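Local atomic coordinates of protein YiiM (PDB entry 1O65), a protein that is of uncharacterised function but carries a MOSC domain and probably binds molybdenum and acts as an oxidoreductase on nitrogenous compounds. Residues 105-119 with 170-184. Residues are numbered along the deposited sequence; the frame is centred on the assembly and turned at random.
Sequences LTESNVYMGDIFRWG and APLELVSRVSDVTVQ
R177 and D114 form a two-pronged salt bridge. R177 NE gives a nearly straight bond to D114 OD1 (2.9 Å), and its NH2 bonds to OD2 (3.1 Å). OD2 also accepts from Y111 N, which comes from the opposite face of the carboxylate. R177 CD makes a CH-pi contact over one face of the Y111 ring. The guanidinium face meets the CD1-CE1 side of that ring, the planes 25° apart, with CZ 3.2 Å from Y111 CD1. T182 CG2 sits over the other ring face, 3.5 Å from the centroid of the Y111 ring, a CH-pi contact. With R177 cut back to an alanine, the D114 carboxylate would probably lose its countercharge and the Y111 ring the cover on one face. R117 grips E173 in a second side-on pair: NH2 bonds to E173 OE1 (3.0 Å) and NE to OE2, both in the guanidinium plane but from above the carboxylate plane.

Backbone bonds join strands 115-118 and 172-176 antiparallel. V175 and S176 both donate to I115 O, making a classic beta bulge. Around the type II turn from Y111 to D114, M112 N bonds to V181 O and V183 N to V110 O. S179 OG donates to M112 O (2.7 Å) and accepts from V181 N, an ST turn. T182 is the N-cap of helix 183-191, its OG1 bonded to E185 N. One water links M112 O, D114 OD1 and V178 N.

The apolar side chains of F116, W118, L172 and L174 share one sheet face. L174 CG is anti to the backbone N (chi1 175°), which brings CD1 over the F116 ring, 4.0 Å from its centroid. L172 CD2 lies over the five-membered ring of W118. Y158 of strand 156-160 touches both F116 and L172.

The contact thus ties a MOSC-domain strand pair to the start of helix 183-191, and D114, held by R177, Y111 N and water, is likely to stay ionised.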
ATOM      1  N   LEU A 105       1.791  11.500  -3.708  1.00 23.65           N
ATOM      2  CA  LEU A 105       1.119  10.269  -4.098  1.00 23.91           C
ATOM      3  C   LEU A 105       0.175   9.803  -3.000  1.00 24.90           C
ATOM      4  O   LEU A 105       0.597   9.525  -1.863  1.00 26.05           O
ATOM      5  CB  LEU A 105       2.122   9.166  -4.428  1.00 20.96           C
ATOM      6  CG  LEU A 105       2.907   9.316  -5.729  1.00 19.12           C
ATOM      7  CD1 LEU A 105       3.973   8.240  -5.848  1.00 18.35           C
ATOM      8  CD2 LEU A 105       1.990   9.238  -6.935  1.00 17.55           C
ATOM      9  N   THR A 106      -1.122   9.725  -3.298  1.00 24.60           N
ATOM     10  CA  THR A 106      -2.102   9.306  -2.310  1.00 23.97           C
ATOM     11  C   THR A 106      -3.030   8.240  -2.873  1.00 24.51           C
ATOM     12  O   THR A 106      -2.983   7.883  -4.053  1.00 23.14           O
ATOM     13  CB  THR A 106      -2.978  10.475  -1.809  1.00 26.39           C
ATOM     14  OG1 THR A 106      -3.808  10.899  -2.904  1.00 27.45           O
ATOM     15  CG2 THR A 106      -2.186  11.665  -1.293  1.00 25.53           C
ATOM     16  N   GLU A 107      -3.933   7.707  -2.024  1.00 23.13           N
ATOM     17  CA  GLU A 107      -4.891   6.716  -2.479  1.00 22.84           C
ATOM     18  C   GLU A 107      -5.763   7.247  -3.615  1.00 23.94           C
ATOM     19  O   GLU A 107      -6.231   6.452  -4.455  1.00 24.09           O
ATOM     20  CB  GLU A 107      -5.813   6.266  -1.322  1.00 19.06           C
ATOM     21  CG  GLU A 107      -5.025   5.516  -0.243  1.00 20.05           C
ATOM     22  CD  GLU A 107      -4.289   6.427   0.711  1.00 23.92           C
ATOM     23  OE1 GLU A 107      -4.498   7.687   0.719  1.00 25.75           O
ATOM     24  OE2 GLU A 107      -3.448   5.911   1.466  1.00 20.93           O
ATOM     25  N   SER A 108      -6.048   8.559  -3.630  1.00 21.74           N
ATOM     26  CA  SER A 108      -6.873   9.116  -4.682  1.00 22.90           C
ATOM     27  C   SER A 108      -6.148   9.398  -5.976  1.00 21.55           C
ATOM     28  O   SER A 108      -6.871   9.674  -6.948  1.00 23.37           O
ATOM     29  CB  SER A 108      -7.665  10.348  -4.216  1.00 26.06           C
ATOM     30  OG  SER A 108      -6.853  11.252  -3.490  1.00 24.29           O
ATOM     31  N   ASN A 109      -4.832   9.411  -6.075  1.00 20.12           N
ATOM     32  CA  ASN A 109      -4.234   9.626  -7.399  1.00 22.31           C
ATOM     33  C   ASN A 109      -3.310   8.456  -7.772  1.00 23.71           C
ATOM     34  O   ASN A 109      -2.506   8.562  -8.706  1.00 24.64           O
ATOM     35  CB  ASN A 109      -3.548  10.972  -7.539  1.00 17.01           C
ATOM     36  CG  ASN A 109      -2.295  11.108  -6.738  1.00 18.84           C
ATOM     37  OD1 ASN A 109      -2.168  10.396  -5.731  1.00 22.21           O
ATOM     38  ND2 ASN A 109      -1.351  11.972  -7.124  1.00 18.92           N
ATOM     39  N   VAL A 110      -3.317   7.397  -6.969  1.00 21.98           N
ATOM     40  CA  VAL A 110      -2.552   6.194  -7.315  1.00 23.13           C
ATOM     41  C   VAL A 110      -3.566   5.131  -7.756  1.00 22.56           C
ATOM     42  O   VAL A 110      -4.543   4.889  -7.046  1.00 21.86           O
ATOM     43  CB  VAL A 110      -1.655   5.723  -6.176  1.00 24.24           C
ATOM     44  CG1 VAL A 110      -1.076   4.333  -6.391  1.00 23.89           C
ATOM     45  CG2 VAL A 110      -0.478   6.703  -6.040  1.00 25.67           C
ATOM     46  N   TYR A 111      -3.392   4.575  -8.947  1.00 21.31           N
ATOM     47  CA  TYR A 111      -4.342   3.586  -9.444  1.00 21.41           C
ATOM     48  C   TYR A 111      -3.834   2.152  -9.331  1.00 21.22           C
ATOM     49  O   TYR A 111      -2.631   1.870  -9.437  1.00 19.31           O
ATOM     50  CB  TYR A 111      -4.678   3.905 -10.910  1.00 23.11           C
ATOM     51  CG  TYR A 111      -5.558   5.133 -11.097  1.00 27.00           C
ATOM     52  CD1 TYR A 111      -5.053   6.397 -10.815  1.00 26.66           C
ATOM     53  CD2 TYR A 111      -6.876   5.039 -11.530  1.00 28.24           C
ATOM     54  CE1 TYR A 111      -5.809   7.527 -10.972  1.00 28.39           C
ATOM     55  CE2 TYR A 111      -7.647   6.187 -11.685  1.00 30.60           C
ATOM     56  CZ  TYR A 111      -7.108   7.424 -11.399  1.00 30.76           C
ATOM     57  OH  TYR A 111      -7.848   8.576 -11.521  1.00 33.84           O
ATOM     58  N   MET A 112      -4.775   1.222  -9.162  1.00 20.40           N
ATOM     59  CA  MET A 112      -4.439  -0.210  -9.099  1.00 18.20           C
ATOM     60  C   MET A 112      -3.785  -0.599 -10.418  1.00 17.34           C
ATOM     61  O   MET A 112      -4.316  -0.211 -11.453  1.00 17.90           O
ATOM     62  CB  MET A 112      -5.721  -1.025  -8.956  1.00 17.39           C
ATOM     63  CG  MET A 112      -6.506  -0.711  -7.684  1.00 17.43           C
ATOM     64  SD  MET A 112      -5.598  -1.140  -6.181  1.00 16.60           S
ATOM     65  CE  MET A 112      -5.459  -2.898  -6.402  1.00 15.45           C
ATOM     66  N   GLY A 113      -2.687  -1.324 -10.396  1.00 16.90           N
ATOM     67  CA  GLY A 113      -1.986  -1.731 -11.596  1.00 16.95           C
ATOM     68  C   GLY A 113      -0.958  -0.682 -12.022  1.00 18.40           C
ATOM     69  O   GLY A 113      -0.268  -0.924 -13.017  1.00 20.59           O
ATOM     70  N   ASP A 114      -0.867   0.451 -11.351  1.00 17.51           N
ATOM     71  CA  ASP A 114       0.108   1.454 -11.815  1.00 20.65           C
ATOM     72  C   ASP A 114       1.489   0.803 -11.810  1.00 20.56           C
ATOM     73  O   ASP A 114       1.825   0.044 -10.898  1.00 20.78           O
ATOM     74  CB  ASP A 114       0.122   2.754 -11.048  1.00 19.77           C
ATOM     75  CG  ASP A 114      -0.934   3.775 -11.391  1.00 22.05           C
ATOM     76  OD1 ASP A 114      -1.581   3.775 -12.466  1.00 19.33           O
ATOM     77  OD2 ASP A 114      -1.134   4.672 -10.519  1.00 24.23           O
ATOM     78  N   ILE A 115       2.221   1.052 -12.887  1.00 20.72           N
ATOM     79  CA  ILE A 115       3.564   0.507 -13.005  1.00 20.61           C
ATOM     80  C   ILE A 115       4.533   1.699 -12.995  1.00 21.89           C
ATOM     81  O   ILE A 115       4.398   2.623 -13.795  1.00 20.63           O
ATOM     82  CB  ILE A 115       3.787  -0.332 -14.251  1.00 20.13           C
ATOM     83  CG1 ILE A 115       2.886  -1.575 -14.242  1.00 20.37           C
ATOM     84  CG2 ILE A 115       5.261  -0.750 -14.394  1.00 17.64           C
ATOM     85  CD1 ILE A 115       2.765  -2.228 -15.608  1.00 17.55           C
ATOM     86  N   PHE A 116       5.465   1.639 -12.058  1.00 22.24           N
ATOM     87  CA  PHE A 116       6.458   2.670 -11.894  1.00 21.51           C
ATOM     88  C   PHE A 116       7.864   2.101 -12.181  1.00 22.42           C
ATOM     89  O   PHE A 116       8.152   0.956 -11.844  1.00 21.92           O
ATOM     90  CB  PHE A 116       6.456   3.254 -10.493  1.00 20.46           C
ATOM     91  CG  PHE A 116       5.306   4.061 -10.017  1.00 20.46           C
ATOM     92  CD1 PHE A 116       4.137   3.415  -9.596  1.00 22.09           C
ATOM     93  CD2 PHE A 116       5.345   5.436  -9.934  1.00 19.52           C
ATOM     94  CE1 PHE A 116       3.064   4.138  -9.106  1.00 24.76           C
ATOM     95  CE2 PHE A 116       4.275   6.186  -9.449  1.00 17.86           C
ATOM     96  CZ  PHE A 116       3.131   5.534  -9.043  1.00 23.93           C
ATOM     97  N   ARG A 117       8.667   2.911 -12.851  1.00 21.97           N
ATOM     98  CA  ARG A 117      10.062   2.593 -13.078  1.00 23.27           C
ATOM     99  C   ARG A 117      10.802   3.246 -11.878  1.00 24.12           C
ATOM    100  O   ARG A 117      10.412   4.369 -11.541  1.00 23.52           O
ATOM    101  CB  ARG A 117      10.657   3.127 -14.376  1.00 24.77           C
ATOM    102  CG  ARG A 117      12.144   2.779 -14.515  1.00 28.75           C
ATOM    103  CD  ARG A 117      12.697   3.108 -15.894  1.00 29.63           C
ATOM    104  NE  ARG A 117      12.549   4.519 -16.211  1.00 32.46           N
ATOM    105  CZ  ARG A 117      12.454   5.037 -17.430  1.00 35.20           C
ATOM    106  NH1 ARG A 117      12.491   4.267 -18.502  1.00 32.77           N
ATOM    107  NH2 ARG A 117      12.304   6.360 -17.569  1.00 36.89           N
ATOM    108  N   TRP A 118      11.676   2.494 -11.257  1.00 23.55           N
ATOM    109  CA  TRP A 118      12.459   2.927 -10.114  1.00 25.82           C
ATOM    110  C   TRP A 118      13.896   2.414 -10.280  1.00 26.38           C
ATOM    111  O   TRP A 118      14.183   1.235 -10.077  1.00 25.00           O
ATOM    112  CB  TRP A 118      11.862   2.426  -8.787  1.00 25.55           C
ATOM    113  CG  TRP A 118      12.536   2.959  -7.557  1.00 25.49           C
ATOM    114  CD1 TRP A 118      13.182   4.164  -7.432  1.00 26.16           C
ATOM    115  CD2 TRP A 118      12.588   2.358  -6.253  1.00 23.57           C
ATOM    116  NE1 TRP A 118      13.647   4.336  -6.159  1.00 22.85           N
ATOM    117  CE2 TRP A 118      13.319   3.227  -5.421  1.00 25.95           C
ATOM    118  CE3 TRP A 118      12.126   1.152  -5.725  1.00 22.15           C
ATOM    119  CZ2 TRP A 118      13.582   2.942  -4.074  1.00 25.36           C
ATOM    120  CZ3 TRP A 118      12.398   0.863  -4.394  1.00 21.09           C
ATOM    121  CH2 TRP A 118      13.096   1.757  -3.579  1.00 21.76           C
ATOM    122  N   GLY A 119      14.744   3.318 -10.791  1.00 27.62           N
ATOM    123  CA  GLY A 119      16.142   2.987 -11.046  1.00 27.13           C
ATOM    124  C   GLY A 119      16.150   1.850 -12.071  1.00 29.29           C
ATOM    125  O   GLY A 119      15.621   2.033 -13.169  1.00 27.63           O
ATOM    126  N   ALA A 170      17.135   7.643  -6.835  1.00 34.79           N
ATOM    127  CA  ALA A 170      16.264   7.496  -7.990  1.00 31.20           C
ATOM    128  C   ALA A 170      14.798   7.696  -7.596  1.00 29.45           C
ATOM    129  O   ALA A 170      14.290   7.030  -6.690  1.00 28.22           O
ATOM    130  CB  ALA A 170      16.419   6.090  -8.573  1.00 32.75           C
ATOM    131  N   PRO A 171      14.093   8.558  -8.308  1.00 27.31           N
ATOM    132  CA  PRO A 171      12.694   8.815  -8.082  1.00 27.03           C
ATOM    133  C   PRO A 171      11.762   7.761  -8.675  1.00 27.43           C
ATOM    134  O   PRO A 171      12.150   7.007  -9.567  1.00 26.70           O
ATOM    135  CB  PRO A 171      12.451  10.124  -8.858  1.00 26.66           C
ATOM    136  CG  PRO A 171      13.409  10.044  -9.997  1.00 27.24           C
ATOM    137  CD  PRO A 171      14.640   9.366  -9.427  1.00 27.50           C
ATOM    138  N   LEU A 172      10.550   7.650  -8.110  1.00 27.19           N
ATOM    139  CA  LEU A 172       9.542   6.765  -8.697  1.00 27.41           C
ATOM    140  C   LEU A 172       8.998   7.462  -9.955  1.00 26.44           C
ATOM    141  O   LEU A 172       8.654   8.639  -9.893  1.00 25.95           O
ATOM    142  CB  LEU A 172       8.351   6.520  -7.768  1.00 25.53           C
ATOM    143  CG  LEU A 172       8.677   5.998  -6.375  1.00 27.13           C
ATOM    144  CD1 LEU A 172       7.394   5.824  -5.568  1.00 25.14           C
ATOM    145  CD2 LEU A 172       9.451   4.682  -6.469  1.00 23.73           C
ATOM    146  N   GLU A 173       8.982   6.756 -11.068  1.00 26.96           N
ATOM    147  CA  GLU A 173       8.485   7.348 -12.314  1.00 25.45           C
ATOM    148  C   GLU A 173       7.299   6.537 -12.832  1.00 25.13           C
ATOM    149  O   GLU A 173       7.436   5.370 -13.219  1.00 24.22           O
ATOM    150  CB  GLU A 173       9.571   7.383 -13.381  1.00 25.34           C
ATOM    151  CG  GLU A 173      10.953   7.849 -12.946  1.00 29.41           C
ATOM    152  CD  GLU A 173      12.047   7.388 -13.889  1.00 31.14           C
ATOM    153  OE1 GLU A 173      12.137   7.945 -14.997  1.00 32.00           O
ATOM    154  OE2 GLU A 173      12.805   6.445 -13.577  1.00 34.32           O
ATOM    155  N   LEU A 174       6.142   7.186 -12.898  1.00 24.04           N
ATOM    156  CA  LEU A 174       4.964   6.475 -13.398  1.00 23.19           C
ATOM    157  C   LEU A 174       5.131   6.238 -14.890  1.00 21.62           C
ATOM    158  O   LEU A 174       5.299   7.189 -15.650  1.00 20.18           O
ATOM    159  CB  LEU A 174       3.697   7.263 -13.051  1.00 24.37           C
ATOM    160  CG  LEU A 174       2.409   6.663 -13.649  1.00 27.26           C
ATOM    161  CD1 LEU A 174       1.938   5.495 -12.794  1.00 24.78           C
ATOM    162  CD2 LEU A 174       1.342   7.736 -13.825  1.00 23.36           C
ATOM    163  N   VAL A 175       5.002   4.996 -15.340  1.00 21.15           N
ATOM    164  CA  VAL A 175       5.185   4.689 -16.762  1.00 20.75           C
ATOM    165  C   VAL A 175       3.951   4.125 -17.402  1.00 20.06           C
ATOM    166  O   VAL A 175       3.725   4.360 -18.602  1.00 19.43           O
ATOM    167  CB  VAL A 175       6.429   3.811 -16.999  1.00 24.79           C
ATOM    168  CG1 VAL A 175       6.510   2.628 -16.035  1.00 24.61           C
ATOM    169  CG2 VAL A 175       6.414   3.269 -18.420  1.00 30.72           C
ATOM    170  N   SER A 176       3.143   3.336 -16.675  1.00 19.63           N
ATOM    171  CA  SER A 176       1.900   2.838 -17.258  1.00 19.36           C
ATOM    172  C   SER A 176       0.716   2.953 -16.290  1.00 20.93           C
ATOM    173  O   SER A 176       0.811   2.655 -15.099  1.00 19.95           O
ATOM    174  CB  SER A 176       2.029   1.397 -17.740  1.00 14.12           C
ATOM    175  OG  SER A 176       3.024   1.252 -18.757  1.00 14.02           O
ATOM    176  N   ARG A 177      -0.402   3.456 -16.811  1.00 21.50           N
ATOM    177  CA  ARG A 177      -1.658   3.545 -16.092  1.00 22.69           C
ATOM    178  C   ARG A 177      -2.584   2.535 -16.781  1.00 22.88           C
ATOM    179  O   ARG A 177      -2.946   2.816 -17.915  1.00 22.41           O
ATOM    180  CB  ARG A 177      -2.331   4.904 -16.061  1.00 24.22           C
ATOM    181  CG  ARG A 177      -3.736   4.766 -15.404  1.00 23.83           C
ATOM    182  CD  ARG A 177      -3.968   5.884 -14.423  1.00 24.05           C
ATOM    183  NE  ARG A 177      -2.927   6.104 -13.464  1.00 21.71           N
ATOM    184  CZ  ARG A 177      -2.717   7.253 -12.831  1.00 24.15           C
ATOM    185  NH1 ARG A 177      -3.530   8.252 -13.116  1.00 27.08           N
ATOM    186  NH2 ARG A 177      -1.749   7.386 -11.939  1.00 23.76           N
ATOM    187  N   VAL A 178      -2.917   1.415 -16.110  1.00 22.58           N
ATOM    188  CA  VAL A 178      -3.635   0.384 -16.889  1.00 21.87           C
ATOM    189  C   VAL A 178      -4.943  -0.075 -16.298  1.00 23.04           C
ATOM    190  O   VAL A 178      -5.423  -1.174 -16.612  1.00 23.56           O
ATOM    191  CB  VAL A 178      -2.706  -0.814 -17.156  1.00 19.25           C
ATOM    192  CG1 VAL A 178      -1.583  -0.437 -18.140  1.00 16.10           C
ATOM    193  CG2 VAL A 178      -2.103  -1.342 -15.871  1.00 14.83           C
ATOM    194  N   SER A 179      -5.516   0.723 -15.409  1.00 22.41           N
ATOM    195  CA  SER A 179      -6.822   0.463 -14.837  1.00 22.25           C
ATOM    196  C   SER A 179      -7.472   1.817 -14.516  1.00 24.45           C
ATOM    197  O   SER A 179      -6.792   2.831 -14.493  1.00 23.26           O
ATOM    198  CB  SER A 179      -6.717  -0.362 -13.562  1.00 22.31           C
ATOM    199  OG  SER A 179      -6.786   0.427 -12.387  1.00 19.74           O
ATOM    200  N   ASP A 180      -8.761   1.829 -14.221  1.00 26.94           N
ATOM    201  CA  ASP A 180      -9.423   3.062 -13.818  1.00 30.24           C
ATOM    202  C   ASP A 180      -9.952   2.899 -12.399  1.00 29.68           C
ATOM    203  O   ASP A 180     -10.979   3.451 -12.035  1.00 30.77           O
ATOM    204  CB  ASP A 180     -10.522   3.530 -14.761  1.00 36.13           C
ATOM    205  CG  ASP A 180     -11.694   2.579 -14.717  1.00 43.30           C
ATOM    206  OD1 ASP A 180     -11.451   1.433 -14.265  1.00 47.52           O
ATOM    207  OD2 ASP A 180     -12.813   3.010 -15.100  1.00 50.17           O
ATOM    208  N   VAL A 181      -9.289   2.028 -11.615  1.00 29.74           N
ATOM    209  CA  VAL A 181      -9.707   1.931 -10.215  1.00 29.15           C
ATOM    210  C   VAL A 181      -8.554   2.402  -9.346  1.00 27.27           C
ATOM    211  O   VAL A 181      -7.475   1.828  -9.364  1.00 29.99           O
ATOM    212  CB  VAL A 181     -10.339   0.632  -9.767  1.00 32.30           C
ATOM    213  CG1 VAL A 181      -9.904  -0.582 -10.540  1.00 33.78           C
ATOM    214  CG2 VAL A 181     -10.153   0.390  -8.251  1.00 29.56           C
ATOM    215  N   THR A 182      -8.773   3.479  -8.618  1.00 25.43           N
ATOM    216  CA  THR A 182      -7.788   4.037  -7.710  1.00 22.87           C
ATOM    217  C   THR A 182      -7.717   3.147  -6.455  1.00 22.37           C
ATOM    218  O   THR A 182      -8.665   2.421  -6.147  1.00 19.74           O
ATOM    219  CB  THR A 182      -8.202   5.436  -7.220  1.00 20.92           C
ATOM    220  OG1 THR A 182      -9.436   5.333  -6.491  1.00 20.41           O
ATOM    221  CG2 THR A 182      -8.426   6.411  -8.382  1.00 23.79           C
ATOM    222  N   VAL A 183      -6.656   3.331  -5.704  1.00 21.20           N
ATOM    223  CA  VAL A 183      -6.439   2.695  -4.419  1.00 22.06           C
ATOM    224  C   VAL A 183      -7.581   3.048  -3.476  1.00 22.17           C
ATOM    225  O   VAL A 183      -8.153   2.210  -2.768  1.00 22.36           O
ATOM    226  CB  VAL A 183      -5.066   3.118  -3.837  1.00 22.12           C
ATOM    227  CG1 VAL A 183      -4.864   2.604  -2.432  1.00 19.11           C
ATOM    228  CG2 VAL A 183      -3.947   2.541  -4.737  1.00 22.08           C
ATOM    229  N   GLN A 184      -8.037   4.300  -3.523  1.00 23.36           N
ATOM    230  CA  GLN A 184      -9.132   4.778  -2.693  1.00 23.80           C
ATOM    231  C   GLN A 184     -10.388   3.970  -2.997  1.00 23.90           C
ATOM    232  O   GLN A 184     -11.031   3.486  -2.072  1.00 24.70           O
ATOM    233  CB  GLN A 184      -9.381   6.271  -2.897  1.00 25.97           C
ATOM    234  CG  GLN A 184     -10.607   6.802  -2.150  1.00 23.37           C
ATOM    235  CD  GLN A 184     -10.765   8.305  -2.408  1.00 26.61           C
ATOM    236  OE1 GLN A 184     -10.959   8.753  -3.536  1.00 25.72           O
ATOM    237  NE2 GLN A 184     -10.668   9.100  -1.352  1.00 26.91           N
TER
HETATM  238  O   HOH W   1      -3.016   1.850 -13.473  1.00 14.70           O
HETATM  239  O   HOH W   2      14.123   5.989 -11.327  1.00 24.62           O